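Local coordinates for HydG protein (Carboxydothermus hydrogenoformans, PDB 4RTB) that is a radical SAM maturase of [FeFe]-hydrogenase, with an iron-sulfur cluster and S-adenosylmethionine, that makes the carbon monoxide and cyanide ligands of the hydrogenase active site, at residues I67-D72 against G255-E260; A140-G145 against L430-D435; E209-E214 against I265-Y270. All blocks are in the same frame, centred on the assembly; numbering follows the deposited sequence.

In the fold
Interactions 1 and 3 share helix 257-275 on one side of the barrel, their centres 14 Å apart. Interaction 1 packs the start of that helix on the peripheral helix 62-70, while interaction 3 ties a later turn to the loop that carries Glu-209 to S-adenosylmethionine. They meet at Glu-260, whose OE2 lies 2.8 Å from Ser-210 OG and 3.0 Å from Tyr-211 N, both probable hydrogen bonds. Even so, the side chain of Pro-257 in interaction 1 is about 14 Å from S-adenosylmethionine. Interaction 2 lies across the chain's centre, its centre 41 Å from that of interaction 1 and 39 Å from that of interaction 3.

Interaction 1 of 3, residues I67-D72 against G255-E260; sequences IAFAND and GDPLFE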
loop_
_atom_site.group_PDB
_atom_site.type_symbol
_atom_site.label_atom_id
_atom_site.label_comp_id
_atom_site.label_asym_id
_atom_site.label_seq_id
_atom_site.Cartn_x
_atom_site.Cartn_y
_atom_site.Cartn_z
ATOM N N ILE A 67 -11.976 -2.899 19.865
ATOM C CA ILE A 67 -13.410 -2.788 20.104
ATOM C C ILE A 67 -14.091 -2.016 18.977
ATOM O O ILE A 67 -15.173 -2.388 18.520
ATOM C CB ILE A 67 -13.688 -2.096 21.450
ATOM C CG1 ILE A 67 -13.031 -2.881 22.587
ATOM C CG2 ILE A 67 -15.184 -1.953 21.686
ATOM C CD1 ILE A 67 -12.786 -2.058 23.830
ATOM N N ALA A 68 -13.441 -0.946 18.525
ATOM C CA ALA A 68 -13.974 -0.106 17.457
ATOM C C ALA A 68 -14.168 -0.904 16.176
ATOM O O ALA A 68 -15.117 -0.673 15.425
ATOM C CB ALA A 68 -13.058 1.082 17.205
ATOM N N PHE A 69 -13.265 -1.845 15.925
ATOM C CA PHE A 69 -13.395 -2.690 14.751
ATOM C C PHE A 69 -14.455 -3.765 14.952
ATOM O O PHE A 69 -15.320 -3.966 14.098
ATOM C CB PHE A 69 -12.064 -3.351 14.401
ATOM C CG PHE A 69 -12.153 -4.274 13.227
ATOM C CD1 PHE A 69 -12.314 -5.638 13.410
ATOM C CD2 PHE A 69 -12.106 -3.775 11.938
ATOM C CE1 PHE A 69 -12.412 -6.487 12.328
ATOM C CE2 PHE A 69 -12.202 -4.619 10.853
ATOM C CZ PHE A 69 -12.355 -5.977 11.047
ATOM N N ALA A 70 -14.371 -4.451 16.087
ATOM C CA ALA A 70 -15.194 -5.626 16.357
ATOM C C ALA A 70 -16.694 -5.334 16.361
ATOM O O ALA A 70 -17.492 -6.161 15.919
ATOM C CB ALA A 70 -14.782 -6.248 17.685
ATOM N N ASN A 71 -17.071 -4.157 16.853
ATOM C CA ASN A 71 -18.481 -3.817 17.041
ATOM C C ASN A 71 -19.035 -2.877 15.975
ATOM O O ASN A 71 -18.458 -1.826 15.703
ATOM C CB ASN A 71 -18.684 -3.188 18.420
ATOM C CG ASN A 71 -18.275 -4.113 19.549
ATOM O OD1 ASN A 71 -19.114 -4.778 20.158
ATOM N ND2 ASN A 71 -16.979 -4.163 19.834
ATOM N N ASP A 72 -20.166 -3.254 15.386
ATOM C CA ASP A 72 -20.805 -2.434 14.360
ATOM C C ASP A 72 -22.081 -1.759 14.866
ATOM O O ASP A 72 -23.144 -2.376 14.903
ATOM C CB ASP A 72 -21.130 -3.276 13.121
ATOM C CG ASP A 72 -19.887 -3.742 12.385
ATOM O OD1 ASP A 72 -19.993 -4.679 11.568
ATOM O OD2 ASP A 72 -18.802 -3.172 12.624
ATOM N N GLY A 255 -7.058 -14.625 8.279
ATOM C CA GLY A 255 -7.544 -14.956 9.606
ATOM C C GLY A 255 -8.523 -13.911 10.107
ATOM O O GLY A 255 -9.015 -13.094 9.327
ATOM N N ASP A 256 -8.806 -13.939 11.407
ATOM C CA ASP A 256 -9.687 -12.950 12.018
ATOM C C ASP A 256 -9.117 -11.556 11.785
ATOM O O ASP A 256 -8.017 -11.251 12.242
ATOM C CB ASP A 256 -9.858 -13.221 13.514
ATOM C CG ASP A 256 -11.125 -12.609 14.078
ATOM O OD1 ASP A 256 -11.072 -11.459 14.564
ATOM O OD2 ASP A 256 -12.177 -13.281 14.034
ATOM N N PRO A 257 -9.867 -10.711 11.066
ATOM C CA PRO A 257 -9.403 -9.392 10.620
ATOM C C PRO A 257 -8.999 -8.508 11.796
ATOM O O PRO A 257 -8.068 -7.702 11.684
ATOM C CB PRO A 257 -10.623 -8.815 9.889
ATOM C CG PRO A 257 -11.521 -9.989 9.632
ATOM C CD PRO A 257 -11.290 -10.922 10.761
ATOM N N LEU A 258 -9.703 -8.671 12.913
ATOM C CA LEU A 258 -9.398 -7.953 14.143
ATOM C C LEU A 258 -7.948 -8.170 14.557
ATOM O O LEU A 258 -7.226 -7.222 14.883
ATOM C CB LEU A 258 -10.342 -8.401 15.263
ATOM C CG LEU A 258 -10.013 -7.938 16.683
ATOM C CD1 LEU A 258 -9.969 -6.425 16.742
ATOM C CD2 LEU A 258 -11.020 -8.488 17.686
ATOM N N PHE A 259 -7.527 -9.429 14.524
ATOM C CA PHE A 259 -6.189 -9.794 14.956
ATOM C C PHE A 259 -5.105 -9.197 14.060
ATOM O O PHE A 259 -4.093 -8.707 14.554
ATOM C CB PHE A 259 -6.044 -11.314 15.006
ATOM C CG PHE A 259 -4.779 -11.774 15.664
ATOM C CD1 PHE A 259 -4.735 -11.984 17.030
ATOM C CD2 PHE A 259 -3.634 -11.989 14.918
ATOM C CE1 PHE A 259 -3.571 -12.405 17.641
ATOM C CE2 PHE A 259 -2.468 -12.405 15.525
ATOM C CZ PHE A 259 -2.436 -12.617 16.887
ATOM N N GLU A 260 -5.315 -9.249 12.747
ATOM C CA GLU A 260 -4.344 -8.712 11.799
ATOM C C GLU A 260 -4.257 -7.187 11.898
ATOM O O GLU A 260 -3.163 -6.614 11.855
ATOM C CB GLU A 260 -4.693 -9.136 10.368
ATOM C CG GLU A 260 -3.759 -10.187 9.769
ATOM C CD GLU A 260 -4.124 -11.611 10.159
ATOM O OE1 GLU A 260 -5.161 -12.117 9.675
ATOM O OE2 GLU A 260 -3.372 -12.227 10.942
#
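Phe-69, near the end of helix 62-70, packs against Pro-257 and Leu-258 in the first turn of helix 257-275. The second helix belongs to the βα-barrel of the radical SAM fold, joining strand 246-249 to strand 281-283 in a right-handed β-α-β crossover; the first is part of the N-terminal helices laid over the barrel. The two helices meet through apolar packing. With its CG anti to the backbone N (chi1 178°), Phe-69 sends its ring toward the opposite helix, where CZ touches Pro-257 CB at 3.5 Å, the two side chains crossing at about a right angle. Nearer the ring's root, Phe-69 CD1 comes to 3.9 Å from Leu-258 CB, and those two side chains run past each other in opposite directions. Leu-258 CD2 then brushes Ala-70 CB at 4.4 Å, a looser touch, the short methyl of Ala-70 letting the helices come close. The ring also meets backbone: Phe-69 CE1 lies 3.5 Å from Leu-258 N.

Proline suits the opening position of a helix, which asks for no amide hydrogen, and here its ring doubles as an apolar surface; Asp-256 occupies the N-cap just before it. Around the pair, Phe-69 also packs on Ile-309 and Leu-312 of helix 303-316 and makes a cation-pi contact with Lys-305, while Leu-258 leans on Tyr-33 and Val-36 of helix 23-39.

A polar bond closes the end of helix 62-70. Asn-71 folds back so that Ile-67 O accepts twice, from Asn-71 N at 3.1 Å and from Asn-71 ND2 at 2.9 Å, the latter nearly straight at 172°.

Interaction 2 of 3, residues A140-G145 against L430-D435; sequences AIREMG and LYEIRD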
loop_
_atom_site.group_PDB
_atom_site.type_symbol
_atom_site.label_atom_id
_atom_site.label_comp_id
_atom_site.label_asym_id
_atom_site.label_seq_id
_atom_site.Cartn_x
_atom_site.Cartn_y
_atom_site.Cartn_z
ATOM N N ALA A 140 6.746 1.450 -21.147
ATOM C CA ALA A 140 5.307 1.402 -21.402
ATOM C C ALA A 140 4.527 2.023 -20.250
ATOM O O ALA A 140 3.547 2.739 -20.461
ATOM C CB ALA A 140 4.859 -0.033 -21.635
ATOM N N ILE A 141 4.973 1.739 -19.032
ATOM C CA ILE A 141 4.388 2.319 -17.831
ATOM C C ILE A 141 4.634 3.829 -17.772
ATOM O O ILE A 141 3.768 4.592 -17.346
ATOM C CB ILE A 141 4.954 1.641 -16.563
ATOM C CG1 ILE A 141 4.461 0.197 -16.472
ATOM C CG2 ILE A 141 4.567 2.399 -15.310
ATOM C CD1 ILE A 141 4.881 -0.515 -15.205
ATOM N N ARG A 142 5.811 4.260 -18.218
ATOM C CA ARG A 142 6.147 5.683 -18.198
ATOM C C ARG A 142 5.339 6.480 -19.221
ATOM O O ARG A 142 4.901 7.598 -18.939
ATOM C CB ARG A 142 7.641 5.888 -18.451
ATOM C CG ARG A 142 8.068 7.346 -18.395
ATOM C CD ARG A 142 7.738 7.945 -17.041
ATOM N NE ARG A 142 8.095 9.356 -16.944
ATOM C CZ ARG A 142 7.227 10.355 -17.064
ATOM N NH1 ARG A 142 5.946 10.098 -17.288
ATOM N NH2 ARG A 142 7.640 11.610 -16.958
ATOM N N GLU A 143 5.157 5.902 -20.407
ATOM C CA GLU A 143 4.367 6.526 -21.472
ATOM C C GLU A 143 2.933 6.804 -21.018
ATOM O O GLU A 143 2.280 7.731 -21.499
ATOM C CB GLU A 143 4.354 5.633 -22.718
ATOM C CG GLU A 143 5.214 6.137 -23.871
ATOM C CD GLU A 143 6.534 5.395 -24.002
ATOM O OE1 GLU A 143 6.515 4.189 -24.331
ATOM O OE2 GLU A 143 7.594 6.021 -23.783
ATOM N N MET A 144 2.460 5.977 -20.093
ATOM C CA MET A 144 1.131 6.100 -19.512
ATOM C C MET A 144 0.989 7.405 -18.737
ATOM O O MET A 144 -0.085 8.007 -18.695
ATOM C CB MET A 144 0.869 4.905 -18.595
ATOM C CG MET A 144 -0.575 4.494 -18.443
ATOM S SD MET A 144 -0.644 2.808 -17.807
ATOM C CE MET A 144 0.275 1.939 -19.077
ATOM N N GLY A 145 2.090 7.837 -18.130
ATOM C CA GLY A 145 2.098 9.027 -17.299
ATOM C C GLY A 145 2.592 8.697 -15.905
ATOM O O GLY A 145 2.920 9.590 -15.120
ATOM N N LEU A 430 -0.365 16.284 -16.809
ATOM C CA LEU A 430 -1.280 16.937 -17.740
ATOM C C LEU A 430 -0.570 17.373 -19.009
ATOM O O LEU A 430 -1.088 17.200 -20.113
ATOM C CB LEU A 430 -1.950 18.144 -17.084
ATOM C CG LEU A 430 -2.990 17.856 -16.003
ATOM C CD1 LEU A 430 -3.493 19.162 -15.428
ATOM C CD2 LEU A 430 -4.138 17.033 -16.563
ATOM N N TYR A 431 0.618 17.943 -18.845
ATOM C CA TYR A 431 1.416 18.356 -19.986
ATOM C C TYR A 431 1.811 17.147 -20.833
ATOM O O TYR A 431 1.889 17.241 -22.057
ATOM C CB TYR A 431 2.653 19.124 -19.519
ATOM C CG TYR A 431 3.717 19.274 -20.578
ATOM C CD1 TYR A 431 3.458 19.948 -21.766
ATOM C CD2 TYR A 431 4.987 18.747 -20.388
ATOM C CE1 TYR A 431 4.431 20.085 -22.736
ATOM C CE2 TYR A 431 5.967 18.880 -21.349
ATOM C CZ TYR A 431 5.685 19.549 -22.522
ATOM O OH TYR A 431 6.661 19.681 -23.482
ATOM N N GLU A 432 2.037 16.007 -20.187
ATOM C CA GLU A 432 2.415 14.800 -20.918
ATOM C C GLU A 432 1.256 14.211 -21.727
ATOM O O GLU A 432 1.474 13.503 -22.710
ATOM C CB GLU A 432 2.973 13.749 -19.953
ATOM C CG GLU A 432 4.446 13.954 -19.619
ATOM C CD GLU A 432 4.875 13.227 -18.358
ATOM O OE1 GLU A 432 4.059 12.464 -17.797
ATOM O OE2 GLU A 432 6.030 13.426 -17.923
ATOM N N ILE A 433 0.026 14.513 -21.325
ATOM C CA ILE A 433 -1.150 13.956 -21.991
ATOM C C ILE A 433 -1.955 15.010 -22.746
ATOM O O ILE A 433 -3.119 14.790 -23.077
ATOM C CB ILE A 433 -2.083 13.269 -20.984
ATOM C CG1 ILE A 433 -2.530 14.276 -19.922
ATOM C CG2 ILE A 433 -1.386 12.082 -20.336
ATOM C CD1 ILE A 433 -4.011 14.272 -19.653
ATOM N N ARG A 434 -1.329 16.152 -23.020
ATOM C CA ARG A 434 -2.007 17.254 -23.697
ATOM C C ARG A 434 -2.478 16.862 -25.096
ATOM O O ARG A 434 -3.486 17.371 -25.584
ATOM C CB ARG A 434 -1.087 18.475 -23.783
ATOM C CG ARG A 434 0.202 18.210 -24.538
ATOM C CD ARG A 434 1.017 19.472 -24.750
ATOM N NE ARG A 434 2.235 19.191 -25.505
ATOM C CZ ARG A 434 3.096 20.116 -25.914
ATOM N NH1 ARG A 434 2.877 21.396 -25.644
ATOM N NH2 ARG A 434 4.177 19.761 -26.596
ATOM N N ASP A 435 -1.749 15.952 -25.733
ATOM C CA ASP A 435 -2.080 15.520 -27.085
ATOM C C ASP A 435 -2.895 14.233 -27.081
ATOM O O ASP A 435 -3.736 14.021 -27.953
ATOM C CB ASP A 435 -0.808 15.333 -27.914
ATOM C CG ASP A 435 -0.144 16.651 -28.269
ATOM O OD1 ASP A 435 0.767 17.081 -27.530
ATOM O OD2 ASP A 435 -0.536 17.257 -29.288
#
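Arg-142 and Glu-432 form a two-pronged salt bridge between the ends of helices 131-144 and 419-432. The guanidinium meets the carboxylate end-on, one nitrogen to each oxygen: Arg-142 NH1 gives a bond to Glu-432 OE1 at 3.1 Å, almost straight at 173°, and Arg-142 NH2 reaches Glu-432 OE2 at 2.6 Å. OE1 lies in the guanidinium plane and OE2 is tilted a little from it, but the grip is twisted, because the two flat groups are 55° apart. NH1 therefore comes to OE1 from above the carboxylate plane, whereas NH2 approaches OE2 on its syn side, also out of plane.

A bend at chi2 (59°) turns the long arginine side chain toward the partner helix, while Glu-432 runs extended beyond CG to meet it. Arginine suits the place because its NH2 also forms a salt bridge with Asp-177, so one cation joins two acids. Glu-428 lies close to Glu-432 OE2, and the arginine probably eases this like-charge crowding. With an alanine for Arg-142 the guanidinium is gone, and Glu-432, already beside Glu-428, would probably be set free to turn away, Asp-177 losing a partner.

At the edge of the guanidinium, in its plane, lies Gly-145 CA, 4.0 Å from Glu-432 OE1. Gly-145 closes helix 131-144 in a Schellman motif; at its backbone angles a CB would jam against Met-144 O, hence glycine.

Helix 131-144 connects parallel strands 95-105 and 148-153, and Ile-141 packs on Ala-100 and Leu-102 of the first. Beyond, Leu-430 and Ile-433 rest on helix 438-454, so the bridge links a barrel helix to the C-terminal helices.

Interaction 3 of 3, residues E209-E214 against I265-Y270; sequences ESYNPE and IAHADY. With SAM (S-adenosylmethionine), chain B.
In the S-adenosylmethionine site, the loop that grips the ribose is tied to helix 257-275 by Tyr-211, which meets His-267. Tyr-211 OH and His-267 ND1 are hydrogen-bonded, either being a possible donor; the modelled 2.4 Å is doubtfully short at this resolution. ND1 lies in the plane of the tyrosine ring at its edge, and the hydroxyl lies at the edge of the imidazole, near its plane. The rings themselves are turned 78° apart with centroids 5.4 Å from each other, an oblique pair. A chi1 of -162° swings the imidazole out from the helix, and a chi2 of 176° turns its ND1 to the hydroxyl. Tyrosine and histidine suit a buried place like this, each giving a broad apolar body with a polar atom at its end: Leu-232 touches both, and Ile-25 of helix 23-39 packs on the imidazole.

Two residues earlier in the loop, Glu-209 takes both ribose hydroxyls. SAM O3' donates to Glu-209 OE2 at 2.5 Å, and SAM O2' is hydrogen-bonded to Glu-209 OE1 at a modelled length again too short to be taken literally. A carboxylate is well matched to such a diol. The model thus gives the diol one bond to each carboxylate oxygen, while Arg-231, Met-153 O and Lys-288 N also hydrogen-bond the cofactor.

Between the two comes Ser-210, whose OG accepts from Asn-212 N at 3.1 Å in an ST turn, shaping the loop as it leads into helix 213-219. Glu-260 of helix 257-275 is a second tie, to Ser-210 OG and Tyr-211 N. Such an acidic residue on a loop beyond a barrel strand, here strand 204-205, holding the ribose diol of S-adenosylmethionine, is a recurring feature of the radical SAM barrel.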
loop_
_atom_site.group_PDB
_atom_site.type_symbol
_atom_site.label_atom_id
_atom_site.label_comp_id
_atom_site.label_asym_id
_atom_site.label_seq_id
_atom_site.Cartn_x
_atom_site.Cartn_y
_atom_site.Cartn_z
ATOM N N GLU A 209 1.637 -10.732 5.759
ATOM C CA GLU A 209 0.485 -11.535 5.326
ATOM C C GLU A 209 -0.450 -11.839 6.494
ATOM O O GLU A 209 -1.636 -11.515 6.446
ATOM C CB GLU A 209 0.925 -12.845 4.654
ATOM C CG GLU A 209 2.058 -12.712 3.643
ATOM C CD GLU A 209 1.665 -11.969 2.378
ATOM O OE1 GLU A 209 0.462 -11.697 2.180
ATOM O OE2 GLU A 209 2.570 -11.657 1.575
ATOM N N SER A 210 0.080 -12.472 7.533
ATOM C CA SER A 210 -0.683 -12.696 8.754
ATOM C C SER A 210 0.196 -12.650 9.992
ATOM O O SER A 210 1.321 -13.148 9.990
ATOM C CB SER A 210 -1.415 -14.033 8.708
ATOM O OG SER A 210 -1.904 -14.355 9.998
ATOM N N TYR A 211 -0.342 -12.061 11.052
ATOM C CA TYR A 211 0.372 -11.943 12.312
ATOM C C TYR A 211 -0.003 -13.058 13.276
ATOM O O TYR A 211 0.543 -13.141 14.376
ATOM C CB TYR A 211 0.100 -10.580 12.946
ATOM C CG TYR A 211 0.866 -9.461 12.286
ATOM C CD1 TYR A 211 0.354 -8.795 11.181
ATOM C CD2 TYR A 211 2.111 -9.080 12.762
ATOM C CE1 TYR A 211 1.060 -7.776 10.573
ATOM C CE2 TYR A 211 2.822 -8.064 12.163
ATOM C CZ TYR A 211 2.294 -7.417 11.071
ATOM O OH TYR A 211 3.008 -6.409 10.480
ATOM N N ASN A 212 -0.936 -13.913 12.869
ATOM C CA ASN A 212 -1.280 -15.077 13.676
ATOM C C ASN A 212 -0.498 -16.294 13.213
ATOM O O ASN A 212 -0.766 -16.829 12.136
ATOM C CB ASN A 212 -2.783 -15.363 13.625
ATOM C CG ASN A 212 -3.264 -16.161 14.823
ATOM O OD1 ASN A 212 -2.584 -16.229 15.849
ATOM N ND2 ASN A 212 -4.440 -16.764 14.703
ATOM N N PRO A 213 0.472 -16.737 14.028
ATOM C CA PRO A 213 1.310 -17.896 13.701
ATOM C C PRO A 213 0.474 -19.141 13.433
ATOM O O PRO A 213 0.899 -20.022 12.687
ATOM C CB PRO A 213 2.168 -18.082 14.957
ATOM C CG PRO A 213 2.143 -16.759 15.638
ATOM C CD PRO A 213 0.796 -16.181 15.353
ATOM N N GLU A 214 -0.712 -19.194 14.030
ATOM C CA GLU A 214 -1.578 -20.360 13.920
ATOM C C GLU A 214 -2.276 -20.436 12.562
ATOM O O GLU A 214 -2.594 -21.528 12.091
ATOM C CB GLU A 214 -2.613 -20.363 15.050
ATOM C CG GLU A 214 -2.018 -20.240 16.451
ATOM C CD GLU A 214 -0.916 -21.255 16.724
ATOM O OE1 GLU A 214 -1.092 -22.447 16.387
ATOM O OE2 GLU A 214 0.133 -20.857 17.278
ATOM N N ILE A 265 -0.819 -2.409 13.621
ATOM C CA ILE A 265 -0.618 -1.253 14.481
ATOM C C ILE A 265 0.455 -1.543 15.526
ATOM O O ILE A 265 1.312 -0.698 15.796
ATOM C CB ILE A 265 -1.927 -0.832 15.178
ATOM C CG1 ILE A 265 -3.021 -0.586 14.136
ATOM C CG2 ILE A 265 -1.704 0.416 16.018
ATOM C CD1 ILE A 265 -4.355 -0.197 14.730
ATOM N N ALA A 266 0.418 -2.744 16.096
ATOM C CA ALA A 266 1.438 -3.158 17.058
ATOM C C ALA A 266 2.824 -3.146 16.422
ATOM O O ALA A 266 3.809 -2.761 17.057
ATOM C CB ALA A 266 1.120 -4.540 17.607
ATOM N N HIS A 267 2.884 -3.563 15.163
ATOM C CA HIS A 267 4.131 -3.647 14.414
ATOM C C HIS A 267 4.727 -2.260 14.178
ATOM O O HIS A 267 5.906 -2.021 14.465
ATOM C CB HIS A 267 3.891 -4.362 13.082
ATOM C CG HIS A 267 5.135 -4.883 12.441
ATOM N ND1 HIS A 267 5.118 -5.624 11.271
ATOM C CD2 HIS A 267 6.438 -4.783 12.792
ATOM C CE1 HIS A 267 6.349 -5.946 10.938
ATOM N NE2 HIS A 267 7.175 -5.446 11.845
ATOM N N ALA A 268 3.905 -1.350 13.660
ATOM C CA ALA A 268 4.333 0.030 13.429
ATOM C C ALA A 268 4.749 0.707 14.733
ATOM O O ALA A 268 5.756 1.424 14.780
ATOM C CB ALA A 268 3.230 0.817 12.751
ATOM N N ASP A 269 3.963 0.480 15.783
ATOM C CA ASP A 269 4.309 0.921 17.129
ATOM C C ASP A 269 5.718 0.475 17.496
ATOM O O ASP A 269 6.566 1.292 17.877
ATOM C CB ASP A 269 3.312 0.366 18.150
ATOM C CG ASP A 269 2.337 1.412 18.650
ATOM O OD1 ASP A 269 1.897 2.259 17.844
ATOM O OD2 ASP A 269 2.003 1.378 19.853
ATOM N N TYR A 270 5.949 -0.831 17.375
ATOM C CA TYR A 270 7.234 -1.440 17.694
ATOM C C TYR A 270 8.380 -0.784 16.936
ATOM O O TYR A 270 9.386 -0.402 17.536
ATOM C CB TYR A 270 7.204 -2.941 17.394
ATOM C CG TYR A 270 8.561 -3.610 17.452
ATOM C CD1 TYR A 270 9.326 -3.779 16.303
ATOM C CD2 TYR A 270 9.076 -4.078 18.654
ATOM C CE1 TYR A 270 10.564 -4.386 16.351
ATOM C CE2 TYR A 270 10.315 -4.692 18.710
ATOM C CZ TYR A 270 11.054 -4.844 17.555
ATOM O OH TYR A 270 12.289 -5.453 17.598
HETATM N N SAM B . 6.732 -12.939 -3.306
HETATM C CA SAM B . 6.879 -11.873 -2.315
HETATM C C SAM B . 6.143 -12.149 -1.009
HETATM O O SAM B . 5.435 -13.138 -0.856
HETATM O OXT SAM B . 6.247 -11.369 -0.065
HETATM C CB SAM B . 6.404 -10.529 -2.865
HETATM C CG SAM B . 5.428 -10.564 -4.041
HETATM S SD SAM B . 3.769 -11.227 -3.753
HETATM C CE SAM B . 3.325 -11.507 -5.470
HETATM C "C5'" SAM B . 2.792 -9.715 -3.603
HETATM C "C4'" SAM B . 1.639 -9.783 -2.604
HETATM O "O4'" SAM B . 0.413 -10.196 -3.186
HETATM C "C3'" SAM B . 1.906 -10.775 -1.484
HETATM O "O3'" SAM B . 2.608 -10.155 -0.434
HETATM C "C2'" SAM B . 0.518 -11.199 -1.054
HETATM O "O2'" SAM B . 0.175 -10.591 0.166
HETATM C "C1'" SAM B . -0.409 -10.672 -2.135
HETATM N N9 SAM B . -1.289 -11.766 -2.569
HETATM C C8 SAM B . -0.898 -13.021 -2.944
HETATM N N7 SAM B . -1.997 -13.739 -3.262
HETATM C C5 SAM B . -3.086 -12.960 -3.083
HETATM C C6 SAM B . -4.441 -13.195 -3.257
HETATM N N6 SAM B . -4.864 -14.383 -3.677
HETATM N N1 SAM B . -5.346 -12.190 -2.989
HETATM C C2 SAM B . -4.901 -10.959 -2.553
HETATM N N3 SAM B . -3.552 -10.731 -2.382
HETATM C C4 SAM B . -2.657 -11.716 -2.644
#